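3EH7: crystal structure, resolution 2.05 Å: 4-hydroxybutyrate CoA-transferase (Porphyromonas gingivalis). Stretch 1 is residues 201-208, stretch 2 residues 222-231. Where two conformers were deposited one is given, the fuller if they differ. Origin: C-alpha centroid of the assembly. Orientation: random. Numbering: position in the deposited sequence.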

# COMPACT_ATOMS: atom_id res chain seq x y z
N ALA A 201 21.71 -20.29 -5.48
CA ALA A 201 22.03 -19.62 -4.22
C ALA A 201 20.82 -18.84 -3.70
O ALA A 201 20.49 -18.91 -2.51
CB ALA A 201 23.26 -18.68 -4.38
N ILE A 202 20.14 -18.10 -4.59
CA ILE A 202 18.92 -17.34 -4.21
C ILE A 202 17.83 -18.31 -3.71
O ILE A 202 17.24 -18.11 -2.64
CB ILE A 202 18.38 -16.45 -5.37
CG1 ILE A 202 19.43 -15.38 -5.76
CG2 ILE A 202 17.03 -15.77 -4.98
CD1 ILE A 202 19.25 -14.80 -7.15
N GLY A 203 17.61 -19.39 -4.47
CA GLY A 203 16.60 -20.37 -4.14
C GLY A 203 16.80 -20.98 -2.77
O GLY A 203 15.86 -21.21 -2.04
N ARG A 204 18.05 -21.27 -2.46
CA ARG A 204 18.42 -21.88 -1.20
C ARG A 204 18.14 -20.92 -0.04
O ARG A 204 17.67 -21.34 1.02
CB ARG A 204 19.89 -22.26 -1.25
CG ARG A 204 20.23 -23.53 -0.53
CD ARG A 204 21.73 -23.72 -0.47
NE ARG A 204 22.29 -24.04 -1.78
CZ ARG A 204 22.46 -25.28 -2.23
NH1 ARG A 204 22.99 -25.48 -3.43
NH2 ARG A 204 22.09 -26.31 -1.49
N ASN A 205 18.43 -19.64 -0.24
CA ASN A 205 18.11 -18.61 0.75
C ASN A 205 16.60 -18.46 0.93
O ASN A 205 16.13 -18.33 2.04
CB ASN A 205 18.73 -17.27 0.35
CG ASN A 205 20.23 -17.22 0.59
OD1 ASN A 205 20.76 -17.92 1.43
ND2 ASN A 205 20.90 -16.37 -0.16
N CYS A 206 15.85 -18.50 -0.17
CA CYS A 206 14.40 -18.42 -0.07
C CYS A 206 13.87 -19.57 0.76
O CYS A 206 13.06 -19.34 1.65
CB CYS A 206 13.74 -18.42 -1.44
SG CYS A 206 13.99 -16.85 -2.25
N ALA A 207 14.34 -20.80 0.48
CA ALA A 207 13.88 -22.00 1.20
C ALA A 207 14.09 -21.93 2.70
O ALA A 207 13.29 -22.46 3.49
CB ALA A 207 14.57 -23.26 0.65
N GLU A 208 15.18 -21.31 3.08
CA GLU A 208 15.48 -21.08 4.48
C GLU A 208 14.36 -20.31 5.17
O GLU A 208 14.21 -20.41 6.37
CB GLU A 208 16.71 -20.20 4.53
CG GLU A 208 17.63 -20.42 5.67
CD GLU A 208 18.98 -19.82 5.36
OE1 GLU A 208 19.83 -20.51 4.73
OE2 GLU A 208 19.18 -18.65 5.74
N ALA A 222 13.76 -18.82 -13.29
CA ALA A 222 14.80 -19.63 -12.65
C ALA A 222 14.78 -19.49 -11.12
O ALA A 222 15.02 -20.47 -10.41
CB ALA A 222 16.18 -19.29 -13.23
N ILE A 223 14.47 -18.30 -10.63
CA ILE A 223 14.50 -18.01 -9.17
C ILE A 223 13.42 -18.76 -8.41
O ILE A 223 13.71 -19.52 -7.47
CB ILE A 223 14.52 -16.47 -8.89
CG1 ILE A 223 15.93 -15.93 -9.15
CG2 ILE A 223 14.11 -16.13 -7.46
CD1 ILE A 223 16.00 -14.41 -9.27
N PRO A 224 12.17 -18.58 -8.81
CA PRO A 224 11.14 -19.34 -8.11
C PRO A 224 11.30 -20.85 -8.28
O PRO A 224 11.06 -21.58 -7.35
CB PRO A 224 9.85 -18.84 -8.75
CG PRO A 224 10.24 -18.12 -9.95
CD PRO A 224 11.59 -17.60 -9.73
N ASP A 225 11.70 -21.31 -9.47
CA ASP A 225 11.93 -22.73 -9.70
C ASP A 225 13.02 -23.23 -8.76
O ASP A 225 12.89 -24.31 -8.16
CB ASP A 225 12.36 -22.99 -11.16
CG ASP A 225 11.21 -22.82 -12.14
OD1 ASP A 225 10.02 -22.73 -11.72
OD2 ASP A 225 11.50 -22.76 -13.35
N ALA A 226 14.09 -22.44 -8.63
CA ALA A 226 15.21 -22.81 -7.77
C ALA A 226 14.76 -22.85 -6.32
O ALA A 226 15.22 -23.72 -5.56
CB ALA A 226 16.38 -21.85 -7.95
N ALA A 227 13.91 -21.91 -5.92
CA ALA A 227 13.36 -21.94 -4.56
C ALA A 227 12.58 -23.24 -4.30
O ALA A 227 12.78 -23.89 -3.28
CB ALA A 227 12.46 -20.72 -4.31
N LEU A 228 11.73 -23.63 -5.25
CA LEU A 228 10.88 -24.81 -5.09
C LEU A 228 11.73 -26.10 -5.05
O LEU A 228 11.39 -27.07 -4.37
CB LEU A 228 9.86 -24.89 -6.24
CG LEU A 228 8.74 -23.84 -6.27
CD1 LEU A 228 8.10 -23.70 -7.63
CD2 LEU A 228 7.69 -24.15 -5.22
N LEU A 229 12.83 -26.10 -5.79
CA LEU A 229 13.73 -27.22 -5.79
C LEU A 229 14.34 -27.46 -4.41
O LEU A 229 14.68 -28.60 -4.08
CB LEU A 229 14.85 -27.04 -6.84
CG LEU A 229 14.52 -27.32 -8.32
CD1 LEU A 229 15.82 -27.36 -9.12
CD2 LEU A 229 13.75 -28.62 -8.55
N PHE A 230 14.48 -26.41 -3.60
CA PHE A 230 15.00 -26.58 -2.25
C PHE A 230 13.94 -26.77 -1.19
O PHE A 230 14.26 -26.76 -0.01
CB PHE A 230 15.96 -25.46 -1.87
CG PHE A 230 17.24 -25.53 -2.64
CD1 PHE A 230 18.15 -26.53 -2.37
CD2 PHE A 230 17.50 -24.64 -3.67
CE1 PHE A 230 19.32 -26.65 -3.09
CE2 PHE A 230 18.66 -24.74 -4.41
CZ PHE A 230 19.58 -25.75 -4.11
N LEU A 231 12.70 -26.99 -1.61
CA LEU A 231 11.59 -27.25 -0.68
C LEU A 231 11.15 -28.72 -0.60
O LEU A 231 10.08 -29.02 -0.04
CB LEU A 231 10.39 -26.37 -1.05
CG LEU A 231 10.60 -24.85 -0.99
CD1 LEU A 231 9.31 -24.12 -1.39
CD2 LEU A 231 11.07 -24.37 0.39

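Two helices of one chain, the second with its loop tail, cross at 54° in a close, largely apolar contact built on a glycine, small side chains and one aromatic ring, with no hydrogen bond between them. The helix axes approach to 7.3 Å, and the two stretches together bury 446 Å². Gly 203 makes this closeness possible: its CA lies 3.6 Å from Ala 227 N and 3.8 Å from Ala 226 C, and a CB here would fall about 2.5 Å from Ala 226 C, a clash. Backbone thus packs on backbone, while many of the amides bond within their own helix, as in Ala 207 N to Gly 203 O. On one flank Ile 202 CG2 meets Ile 223 CG2 at 3.8 Å, both side chains buried; Cys 206 CB reaches Ala 227 CB at 3.9 Å, short side chains that fit the narrow gap. Ala 207 sets its CB 3.6 Å from Phe 230 CB and 3.7 Å from Leu 231 CD2, where the leucine end swings nearer. Phe 230, outside the helix, gives the largest covered area. Arg 204 CG lies over one face of the Phe 230 ring, 4.0 Å from the centroid and 6° off the normal, so the exposed arginine covers that face with its aliphatic part; Arg 204 NH2 is 3.2 Å from Phe 230 CE1, which lies over one guanidinium face.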